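Histone-lysine N-methyltransferase, H3 lysine-9 specific SUVH6 (Arabidopsis thaliana, PDB 6A5N) catalyses histone H3K9 methylation and binds methylated DNA, flipping a 5-methylcytosine out of the duplex into a pocket of its SRA domain. Local coordinates at a contact of chain A with DNA. Coordinates in Å, arbitrary orientation; residue numbers count along the deposited sequence, not the author numbering.

Site 1: a contact of chain A with DNA. Residues 43, 45, 80-81, 93-94, 112, 114, 179, 190. With nucleotides of chain B; nucleotides of chain C.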
loop_
_atom_site.group_PDB
_atom_site.type_symbol
_atom_site.label_atom_id
_atom_site.label_comp_id
_atom_site.label_asym_id
_atom_site.label_seq_id
_atom_site.Cartn_x
_atom_site.Cartn_y
_atom_site.Cartn_z
ATOM N N ARG A 43 -12.200 12.801 11.073
ATOM C CA ARG A 43 -11.991 12.345 9.697
ATOM C C ARG A 43 -10.592 12.709 9.187
ATOM O O ARG A 43 -10.359 13.833 8.725
ATOM C CB ARG A 43 -13.057 12.938 8.767
ATOM C CG ARG A 43 -14.492 12.785 9.265
ATOM C CD ARG A 43 -15.069 11.409 8.950
ATOM N NE ARG A 43 -16.137 11.480 7.957
ATOM C CZ ARG A 43 -15.948 11.316 6.650
ATOM N NH1 ARG A 43 -16.966 11.405 5.804
ATOM N NH2 ARG A 43 -14.734 11.067 6.178
ATOM N N ASP A 45 -9.251 11.630 6.534
ATOM C CA ASP A 45 -9.345 11.834 5.079
ATOM C C ASP A 45 -9.607 13.296 4.713
ATOM O O ASP A 45 -8.969 13.828 3.795
ATOM C CB ASP A 45 -10.427 10.937 4.442
ATOM C CG ASP A 45 -11.788 11.040 5.139
ATOM O OD1 ASP A 45 -11.844 11.383 6.341
ATOM O OD2 ASP A 45 -12.814 10.770 4.475
ATOM N N TYR A 80 -10.186 5.552 0.603
ATOM C CA TYR A 80 -11.118 6.652 0.781
ATOM C C TYR A 80 -11.695 7.159 -0.544
ATOM O O TYR A 80 -10.979 7.276 -1.555
ATOM C CB TYR A 80 -10.427 7.809 1.520
ATOM C CG TYR A 80 -10.155 7.520 2.982
ATOM C CD1 TYR A 80 -11.166 7.625 3.927
ATOM C CD2 TYR A 80 -8.886 7.152 3.416
ATOM C CE1 TYR A 80 -10.921 7.361 5.266
ATOM C CE2 TYR A 80 -8.638 6.885 4.746
ATOM C CZ TYR A 80 -9.659 6.996 5.667
ATOM O OH TYR A 80 -9.413 6.743 6.996
ATOM N N ARG A 81 -12.983 7.482 -0.524
ATOM C CA ARG A 81 -13.619 8.168 -1.630
ATOM C C ARG A 81 -12.890 9.468 -1.948
ATOM O O ARG A 81 -12.864 9.926 -3.093
ATOM C CB ARG A 81 -15.090 8.419 -1.285
ATOM C CG ARG A 81 -15.985 7.197 -1.486
ATOM C CD ARG A 81 -16.238 6.970 -2.992
ATOM N NE ARG A 81 -16.746 8.208 -3.560
ATOM C CZ ARG A 81 -18.037 8.521 -3.587
ATOM N NH1 ARG A 81 -18.939 7.663 -3.133
ATOM N NH2 ARG A 81 -18.439 9.674 -4.086
ATOM N N SER A 93 -17.719 13.620 -2.953
ATOM C CA SER A 93 -17.200 12.896 -1.788
ATOM C C SER A 93 -18.055 11.684 -1.449
ATOM O O SER A 93 -17.530 10.654 -1.032
ATOM C CB SER A 93 -17.102 13.826 -0.572
ATOM O OG SER A 93 -18.378 14.288 -0.153
ATOM N N GLN A 94 -19.364 11.805 -1.660
ATOM C CA GLN A 94 -20.331 10.762 -1.306
ATOM C C GLN A 94 -21.054 10.133 -2.498
ATOM O O GLN A 94 -21.139 8.912 -2.602
ATOM C CB GLN A 94 -21.387 11.335 -0.367
ATOM C CG GLN A 94 -20.854 11.706 0.988
ATOM C CD GLN A 94 -21.956 11.870 2.002
ATOM O OE1 GLN A 94 -21.877 12.733 2.868
ATOM N NE2 GLN A 94 -22.997 11.047 1.897
ATOM N N VAL A 112 -19.755 5.041 -8.872
ATOM C CA VAL A 112 -19.288 4.253 -7.741
ATOM C C VAL A 112 -20.378 3.280 -7.317
ATOM O O VAL A 112 -21.469 3.704 -6.929
ATOM C CB VAL A 112 -18.889 5.162 -6.559
ATOM C CG1 VAL A 112 -18.723 4.342 -5.273
ATOM C CG2 VAL A 112 -17.609 5.895 -6.884
ATOM N N SER A 114 -20.980 0.870 -4.516
ATOM C CA SER A 114 -20.520 0.511 -3.176
ATOM C C SER A 114 -21.418 -0.461 -2.432
ATOM O O SER A 114 -21.118 -0.826 -1.299
ATOM C CB SER A 114 -20.396 1.775 -2.324
ATOM O OG SER A 114 -19.259 2.536 -2.651
ATOM N N LYS A 179 -19.086 -2.440 2.466
ATOM C CA LYS A 179 -18.568 -1.875 3.676
ATOM C C LYS A 179 -19.411 -2.338 4.856
ATOM O O LYS A 179 -20.551 -1.897 5.007
ATOM C CB LYS A 179 -18.534 -0.361 3.563
ATOM C CG LYS A 179 -17.164 0.197 3.226
ATOM C CD LYS A 179 -17.257 1.588 2.629
ATOM C CE LYS A 179 -18.004 1.565 1.303
ATOM N NZ LYS A 179 -19.300 2.288 1.332
ATOM N N TYR A 190 -11.873 0.507 -2.455
ATOM C CA TYR A 190 -12.313 0.856 -3.802
ATOM C C TYR A 190 -11.307 0.371 -4.844
ATOM O O TYR A 190 -10.094 0.567 -4.677
ATOM C CB TYR A 190 -12.514 2.368 -3.918
ATOM C CG TYR A 190 -13.473 2.918 -2.889
ATOM C CD1 TYR A 190 -13.012 3.502 -1.716
ATOM C CD2 TYR A 190 -14.843 2.837 -3.083
ATOM C CE1 TYR A 190 -13.881 4.001 -0.779
ATOM C CE2 TYR A 190 -15.726 3.332 -2.141
ATOM C CZ TYR A 190 -15.232 3.912 -0.994
ATOM O OH TYR A 190 -16.102 4.409 -0.059
ATOM P P DT B 7 -30.308 12.961 -2.990
ATOM O OP1 DT B 7 -30.881 12.020 -3.982
ATOM O OP2 DT B 7 -30.971 13.178 -1.683
ATOM O "O5'" DT B 7 -28.798 12.532 -2.682
ATOM C "C5'" DT B 7 -27.871 12.406 -3.749
ATOM C "C4'" DT B 7 -26.515 11.962 -3.236
ATOM O "O4'" DT B 7 -25.895 13.049 -2.513
ATOM C "C3'" DT B 7 -26.545 10.765 -2.285
ATOM O "O3'" DT B 7 -25.532 9.851 -2.661
ATOM C "C2'" DT B 7 -26.270 11.385 -0.913
ATOM C "C1'" DT B 7 -25.391 12.568 -1.285
ATOM N N1 DT B 7 -25.431 13.691 -0.300
ATOM C C2 DT B 7 -24.354 14.536 -0.220
ATOM O O2 DT B 7 -23.352 14.408 -0.905
ATOM N N3 DT B 7 -24.482 15.538 0.691
ATOM C C4 DT B 7 -25.549 15.791 1.510
ATOM O O4 DT B 7 -25.552 16.735 2.291
ATOM C C5 DT B 7 -26.664 14.876 1.378
ATOM C C7 DT B 7 -27.894 15.052 2.227
ATOM C C6 DT B 7 -26.553 13.878 0.485
ATOM N N1 5CM B 8 -23.976 4.208 -4.522
ATOM C C2 5CM B 8 -23.980 2.866 -4.636
ATOM N N3 5CM B 8 -24.679 2.261 -5.684
ATOM C C4 5CM B 8 -25.483 3.028 -6.540
ATOM C C5 5CM B 8 -25.564 4.399 -6.367
ATOM C C5A 5CM B 8 -26.347 5.182 -7.191
ATOM C C6 5CM B 8 -24.835 4.976 -5.340
ATOM O O2 5CM B 8 -23.259 2.186 -3.921
ATOM N N4 5CM B 8 -26.196 2.508 -7.535
ATOM C "C1'" 5CM B 8 -23.372 5.041 -3.435
ATOM C "C2'" 5CM B 8 -22.783 6.359 -3.330
ATOM C "C3'" 5CM B 8 -22.512 6.029 -1.727
ATOM C "C4'" 5CM B 8 -23.948 5.773 -1.235
ATOM O "O4'" 5CM B 8 -24.313 4.909 -2.344
ATOM O "O3'" 5CM B 8 -21.644 4.894 -1.471
ATOM C "C5'" 5CM B 8 -24.086 7.219 -1.728
ATOM O "O5'" 5CM B 8 -25.440 7.371 -2.171
ATOM P P 5CM B 8 -25.922 8.439 -3.304
ATOM O OP1 5CM B 8 -25.135 8.319 -4.552
ATOM O OP2 5CM B 8 -27.399 8.409 -3.359
ATOM P P DA B 9 -20.153 5.088 -0.872
ATOM O OP1 DA B 9 -19.187 4.735 -1.931
ATOM O OP2 DA B 9 -20.085 4.380 0.428
ATOM O "O5'" DA B 9 -20.007 6.656 -0.599
ATOM C "C5'" DA B 9 -20.187 7.171 0.722
ATOM C "C4'" DA B 9 -18.900 7.789 1.237
ATOM O "O4'" DA B 9 -19.211 8.792 2.220
ATOM C "C3'" DA B 9 -18.011 6.827 1.983
ATOM O "O3'" DA B 9 -16.682 7.380 2.079
ATOM C "C2'" DA B 9 -18.710 6.752 3.339
ATOM C "C1'" DA B 9 -19.192 8.197 3.514
ATOM N N9 DA B 9 -20.530 8.319 4.060
ATOM C C8 DA B 9 -21.537 7.410 3.958
ATOM N N7 DA B 9 -22.655 7.790 4.520
ATOM C C5 DA B 9 -22.355 9.061 5.019
ATOM C C6 DA B 9 -23.118 10.014 5.730
ATOM N N6 DA B 9 -24.397 9.821 6.078
ATOM N N1 DA B 9 -22.511 11.167 6.068
ATOM C C2 DA B 9 -21.230 11.352 5.724
ATOM N N3 DA B 9 -20.418 10.530 5.064
ATOM C C4 DA B 9 -21.049 9.394 4.738
ATOM P P DG B 10 -15.454 6.446 2.537
ATOM O OP1 DG B 10 -14.213 7.050 1.998
ATOM O OP2 DG B 10 -15.736 5.007 2.292
ATOM O "O5'" DG B 10 -15.475 6.576 4.134
ATOM C "C5'" DG B 10 -15.012 7.755 4.736
ATOM C "C4'" DG B 10 -15.540 7.866 6.148
ATOM O "O4'" DG B 10 -16.978 7.975 6.130
ATOM C "C3'" DG B 10 -15.227 6.666 7.047
ATOM O "O3'" DG B 10 -14.351 7.099 8.077
ATOM C "C2'" DG B 10 -16.609 6.218 7.579
ATOM C "C1'" DG B 10 -17.443 7.470 7.355
ATOM N N9 DG B 10 -18.896 7.252 7.278
ATOM C C8 DG B 10 -19.558 6.278 6.577
ATOM N N7 DG B 10 -20.857 6.338 6.693
ATOM C C5 DG B 10 -21.070 7.430 7.523
ATOM C C6 DG B 10 -22.281 7.988 8.017
ATOM O O6 DG B 10 -23.445 7.621 7.793
ATOM N N1 DG B 10 -22.045 9.095 8.839
ATOM C C2 DG B 10 -20.794 9.584 9.144
ATOM N N2 DG B 10 -20.750 10.648 9.944
ATOM N N3 DG B 10 -19.659 9.067 8.689
ATOM C C4 DG B 10 -19.871 8.000 7.889
ATOM P P DG C 8 -19.870 19.227 11.032
ATOM O OP1 DG C 8 -18.852 19.746 11.977
ATOM O OP2 DG C 8 -21.030 20.070 10.636
ATOM O "O5'" DG C 8 -19.123 18.782 9.693
ATOM C "C5'" DG C 8 -19.895 18.319 8.614
ATOM C "C4'" DG C 8 -19.106 17.368 7.737
ATOM O "O4'" DG C 8 -19.866 16.156 7.525
ATOM C "C3'" DG C 8 -18.768 17.933 6.363
ATOM O "O3'" DG C 8 -17.359 17.931 6.190
ATOM C "C2'" DG C 8 -19.493 17.025 5.350
ATOM C "C1'" DG C 8 -20.378 16.121 6.214
ATOM N N9 DG C 8 -21.796 16.502 6.246
ATOM C C8 DG C 8 -22.355 17.575 6.895
ATOM N N7 DG C 8 -23.644 17.658 6.770
ATOM C C5 DG C 8 -23.977 16.567 5.986
ATOM C C6 DG C 8 -25.235 16.140 5.516
ATOM O O6 DG C 8 -26.343 16.659 5.708
ATOM N N1 DG C 8 -25.134 14.983 4.753
ATOM C C2 DG C 8 -23.964 14.324 4.474
ATOM N N2 DG C 8 -24.077 13.226 3.715
ATOM N N3 DG C 8 -22.767 14.711 4.909
ATOM C C4 DG C 8 -22.849 15.839 5.657
ATOM P P DA C 9 -16.599 19.283 5.772
ATOM O OP1 DA C 9 -15.416 19.446 6.659
ATOM O OP2 DA C 9 -17.604 20.361 5.655
ATOM O "O5'" DA C 9 -16.074 18.941 4.309
ATOM C "C5'" DA C 9 -15.505 17.656 4.066
ATOM C "C4'" DA C 9 -15.166 17.490 2.602
ATOM O "O4'" DA C 9 -16.328 16.996 1.896
ATOM C "C3'" DA C 9 -14.757 18.777 1.901
ATOM O "O3'" DA C 9 -13.743 18.511 0.943
ATOM C "C2'" DA C 9 -16.045 19.285 1.250
ATOM C "C1'" DA C 9 -16.929 18.029 1.142
ATOM N N9 DA C 9 -18.306 18.222 1.619
ATOM C C8 DA C 9 -18.740 19.124 2.558
ATOM N N7 DA C 9 -20.032 19.079 2.786
ATOM C C5 DA C 9 -20.483 18.076 1.935
ATOM C C6 DA C 9 -21.762 17.534 1.694
ATOM N N6 DA C 9 -22.873 17.951 2.318
ATOM N N1 DA C 9 -21.853 16.543 0.781
ATOM C C2 DA C 9 -20.745 16.125 0.158
ATOM N N3 DA C 9 -19.494 16.553 0.300
ATOM C C4 DA C 9 -19.430 17.540 1.207
#
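Around the flipped 5CM8, basic and polar groups hold the chain B backbone while a glutamine enters among the bases. Arg81 turns its guanidinium edge-on to DA9 of chain B: NH1 lies 3.2 Å from phosphate oxygen OP1, in plane, forming a hydrogen-bonded salt bridge. The same NH1 also donates to the Gln94 carbonyl O at 2.6 Å, from above the carbonyl plane. One guanidinium face meets Val112 CG2, the other Ser93 O. Bends at chi2 (-75°) and chi3 fold the chain back beside the DNA. An alanine here would probably weaken the grip on the DA9 phosphate of chain B and loosen the Gln94 backbone. Lys179 NZ forms a salt bridge with the other oxygen, OP2 of DA9 of chain B, at 2.4 Å. The DG10 phosphate is met by Tyr190, whose OH donates to OP2 at 2.5 Å, and by Arg81 N, which donates nearly straight (165° at H) to OP1 at 2.8 Å; the start of helix 81-87 would add favourable dipole charge. Arg43 lays one guanidinium face against C4' of the DG10 deoxyribose, and its NH2 pairs in plane with the syn lone pair of Asp45 OD2 at 2.6 Å. Gln94, extended beyond CG, spreads its amide over purine DA9 of chain B, tilted about 23°. Its OE1 accepts from N2 of the unpaired DG8 of chain C on an in-plane lone pair, at a short 2.4 Å. Ser93 OG hydrogen-bonds to N3 of DA9 of chain C. The patch gathers the loop containing Ser93 and Gln94, the start of helix 81-87 and the beginning of strand 190-206 of the SRA domain, with Arg43 just ahead of helix 44-54.

Site 2: a contact of chain A with DNA. Residues 95-96, 112-117, 119, 129-132. With nucleotides of chain B.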
loop_
_atom_site.group_PDB
_atom_site.type_symbol
_atom_site.label_atom_id
_atom_site.label_comp_id
_atom_site.label_asym_id
_atom_site.label_seq_id
_atom_site.Cartn_x
_atom_site.Cartn_y
_atom_site.Cartn_z
ATOM N N ALA A 95 -21.597 10.972 -3.378
ATOM C CA ALA A 95 -22.527 10.512 -4.433
ATOM C C ALA A 95 -21.921 9.517 -5.413
ATOM O O ALA A 95 -20.742 9.610 -5.762
ATOM C CB ALA A 95 -23.072 11.706 -5.210
ATOM N N GLY A 96 -22.746 8.585 -5.876
ATOM C CA GLY A 96 -22.306 7.580 -6.828
ATOM C C GLY A 96 -22.058 8.077 -8.242
ATOM O O GLY A 96 -21.180 7.554 -8.940
ATOM N N VAL A 112 -19.755 5.041 -8.872
ATOM C CA VAL A 112 -19.288 4.253 -7.741
ATOM C C VAL A 112 -20.378 3.280 -7.317
ATOM O O VAL A 112 -21.469 3.704 -6.929
ATOM C CB VAL A 112 -18.889 5.162 -6.559
ATOM C CG1 VAL A 112 -18.723 4.342 -5.273
ATOM C CG2 VAL A 112 -17.609 5.895 -6.884
ATOM N N ALA A 113 -20.097 1.982 -7.421
ATOM C CA ALA A 113 -21.024 0.948 -6.941
ATOM C C ALA A 113 -20.503 0.327 -5.638
ATOM O O ALA A 113 -19.723 -0.636 -5.666
ATOM C CB ALA A 113 -21.242 -0.132 -8.006
ATOM N N SER A 114 -20.980 0.870 -4.516
ATOM C CA SER A 114 -20.520 0.511 -3.176
ATOM C C SER A 114 -21.418 -0.461 -2.432
ATOM O O SER A 114 -21.118 -0.826 -1.299
ATOM C CB SER A 114 -20.396 1.775 -2.324
ATOM O OG SER A 114 -19.259 2.536 -2.651
ATOM N N GLY A 115 -22.533 -0.848 -3.037
ATOM C CA GLY A 115 -23.483 -1.710 -2.355
ATOM C C GLY A 115 -24.504 -0.972 -1.514
ATOM O O GLY A 115 -25.144 -1.559 -0.635
ATOM N N GLY A 116 -24.654 0.323 -1.781
ATOM C CA GLY A 116 -25.659 1.130 -1.112
ATOM C C GLY A 116 -27.058 0.816 -1.609
ATOM O O GLY A 116 -27.981 0.630 -0.804
ATOM N N TYR A 117 -27.218 0.779 -2.933
ATOM C CA TYR A 117 -28.465 0.322 -3.548
ATOM C C TYR A 117 -28.278 -1.145 -3.921
ATOM O O TYR A 117 -27.225 -1.713 -3.627
ATOM C CB TYR A 117 -28.820 1.145 -4.796
ATOM C CG TYR A 117 -29.032 2.636 -4.581
ATOM C CD1 TYR A 117 -27.956 3.483 -4.342
ATOM C CD2 TYR A 117 -30.302 3.197 -4.655
ATOM C CE1 TYR A 117 -28.140 4.837 -4.160
ATOM C CE2 TYR A 117 -30.495 4.556 -4.478
ATOM C CZ TYR A 117 -29.408 5.365 -4.229
ATOM O OH TYR A 117 -29.573 6.719 -4.048
ATOM N N ASP A 119 -27.325 -2.853 -6.595
ATOM C CA ASP A 119 -26.621 -2.991 -7.861
ATOM C C ASP A 119 -26.386 -4.457 -8.187
ATOM O O ASP A 119 -26.405 -5.315 -7.299
ATOM C CB ASP A 119 -25.284 -2.254 -7.816
ATOM C CG ASP A 119 -25.442 -0.758 -7.650
ATOM O OD1 ASP A 119 -26.321 -0.183 -8.319
ATOM O OD2 ASP A 119 -24.676 -0.155 -6.868
ATOM N N TYR A 129 -26.642 -0.950 -12.741
ATOM C CA TYR A 129 -26.441 0.125 -11.776
ATOM C C TYR A 129 -27.745 0.849 -11.484
ATOM O O TYR A 129 -28.389 1.388 -12.396
ATOM C CB TYR A 129 -25.388 1.103 -12.306
ATOM C CG TYR A 129 -24.860 2.076 -11.282
ATOM C CD1 TYR A 129 -23.965 1.665 -10.311
ATOM C CD2 TYR A 129 -25.224 3.412 -11.313
ATOM C CE1 TYR A 129 -23.463 2.558 -9.374
ATOM C CE2 TYR A 129 -24.737 4.307 -10.397
ATOM C CZ TYR A 129 -23.856 3.875 -9.428
ATOM O OH TYR A 129 -23.367 4.776 -8.515
ATOM N N THR A 130 -28.123 0.862 -10.210
ATOM C CA THR A 130 -29.322 1.562 -9.771
ATOM C C THR A 130 -29.120 3.069 -9.803
ATOM O O THR A 130 -28.066 3.576 -9.395
ATOM C CB THR A 130 -29.725 1.127 -8.357
ATOM O OG1 THR A 130 -29.875 -0.302 -8.314
ATOM C CG2 THR A 130 -31.020 1.790 -7.944
ATOM N N GLY A 131 -30.119 3.782 -10.270
ATOM C CA GLY A 131 -30.042 5.212 -10.323
ATOM C C GLY A 131 -30.075 5.740 -8.932
ATOM O O GLY A 131 -30.108 4.973 -8.012
ATOM N N GLN A 132 -30.059 7.050 -8.782
ATOM C CA GLN A 132 -30.082 7.649 -7.470
ATOM C C GLN A 132 -31.310 8.496 -7.253
ATOM O O GLN A 132 -31.563 9.430 -7.977
ATOM C CB GLN A 132 -28.820 8.487 -7.258
ATOM C CG GLN A 132 -28.884 9.896 -7.796
ATOM C CD GLN A 132 -27.543 10.592 -7.873
ATOM O OE1 GLN A 132 -26.535 10.102 -7.395
ATOM N NE2 GLN A 132 -27.537 11.754 -8.482
ATOM N N1 5CM B 8 -23.976 4.208 -4.522
ATOM C C2 5CM B 8 -23.980 2.866 -4.636
ATOM N N3 5CM B 8 -24.679 2.261 -5.684
ATOM C C4 5CM B 8 -25.483 3.028 -6.540
ATOM C C5 5CM B 8 -25.564 4.399 -6.367
ATOM C C5A 5CM B 8 -26.347 5.182 -7.191
ATOM C C6 5CM B 8 -24.835 4.976 -5.340
ATOM O O2 5CM B 8 -23.259 2.186 -3.921
ATOM N N4 5CM B 8 -26.196 2.508 -7.535
ATOM C "C1'" 5CM B 8 -23.372 5.041 -3.435
ATOM C "C2'" 5CM B 8 -22.783 6.359 -3.330
ATOM C "C3'" 5CM B 8 -22.512 6.029 -1.727
ATOM C "C4'" 5CM B 8 -23.948 5.773 -1.235
ATOM O "O4'" 5CM B 8 -24.313 4.909 -2.344
ATOM O "O3'" 5CM B 8 -21.644 4.894 -1.471
ATOM C "C5'" 5CM B 8 -24.086 7.219 -1.728
ATOM O "O5'" 5CM B 8 -25.440 7.371 -2.171
ATOM P P 5CM B 8 -25.922 8.439 -3.304
ATOM O OP1 5CM B 8 -25.135 8.319 -4.552
ATOM O OP2 5CM B 8 -27.399 8.409 -3.359
#
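Two tyrosines enclose the 5CM8 base from opposite faces, in unlike ways. Tyr129 lies almost parallel to it, with the exocyclic amine N4 above one ring face and CZ 3.4 Å from the base atom C4. Its hydroxyl donates to Val112 O at 2.7 Å, from above that carbonyl plane, which helps fix the ring's place; Val112 O and Ala113 CA lie at the ring edge. CG anti to the backbone N (chi1 -167°) directs the ring under the base. Tyr117 comes over the other face tilted by roughly 45°, touching with its CD1-CE1 rim, so that CD1 is 3.3 Å from C5. One Tyr117 face carries Gly131 O, and its edge points at the phosphate, where OH donates to OP2 at 2.8 Å. Gly96 N holds the other phosphate oxygen, OP1, with a fairly straight bond. Along the Watson-Crick edge, Ser114 N at 2.7 Å and the longer Gly116 N both donate to the carbonyl oxygen O2. Asp119 faces N3 and N4: its OD1 accepts from N4 on its syn lone pair, while OD2 sits 2.7 Å from N3. Two bare acceptors would repel there, so a shared proton on the acid or on N3 is likely, though it is not seen. Thr130 N steadies the carboxylate, meeting OD1 nearly along its C-O axis at 2.8 Å. N4 gives its other hydrogen to Thr130 O, on an in-plane lone pair, at 2.8 Å. The methyl C5A lies beside Tyr129 OH, with Gly131 O and Gln132 CB farther off. This is the base-flipping pocket of the SRA domain: its polar groups read cytosine, its walls accommodate the 5-methyl group, and it lets SUVH6 recognise methylated DNA.

Site 1 and site 2 lie about 12 Å apart, measured between the centres of their C-alpha atoms, and share Val112 and Ser114 at the end of strand 105-113 and just beyond it. Consecutive residues also join them: Gln94 belongs to site 1, Ala95 and Gly96 to site 2. Site 1 handles the duplex and the orphan guanine, site 2 the extruded nucleotide, so the two together would stabilise the flipped state. Both belong largely to the SRA domain, and the SET domain is a separate part of the chain, so reading DNA methylation and methylating histone are probably separate tasks.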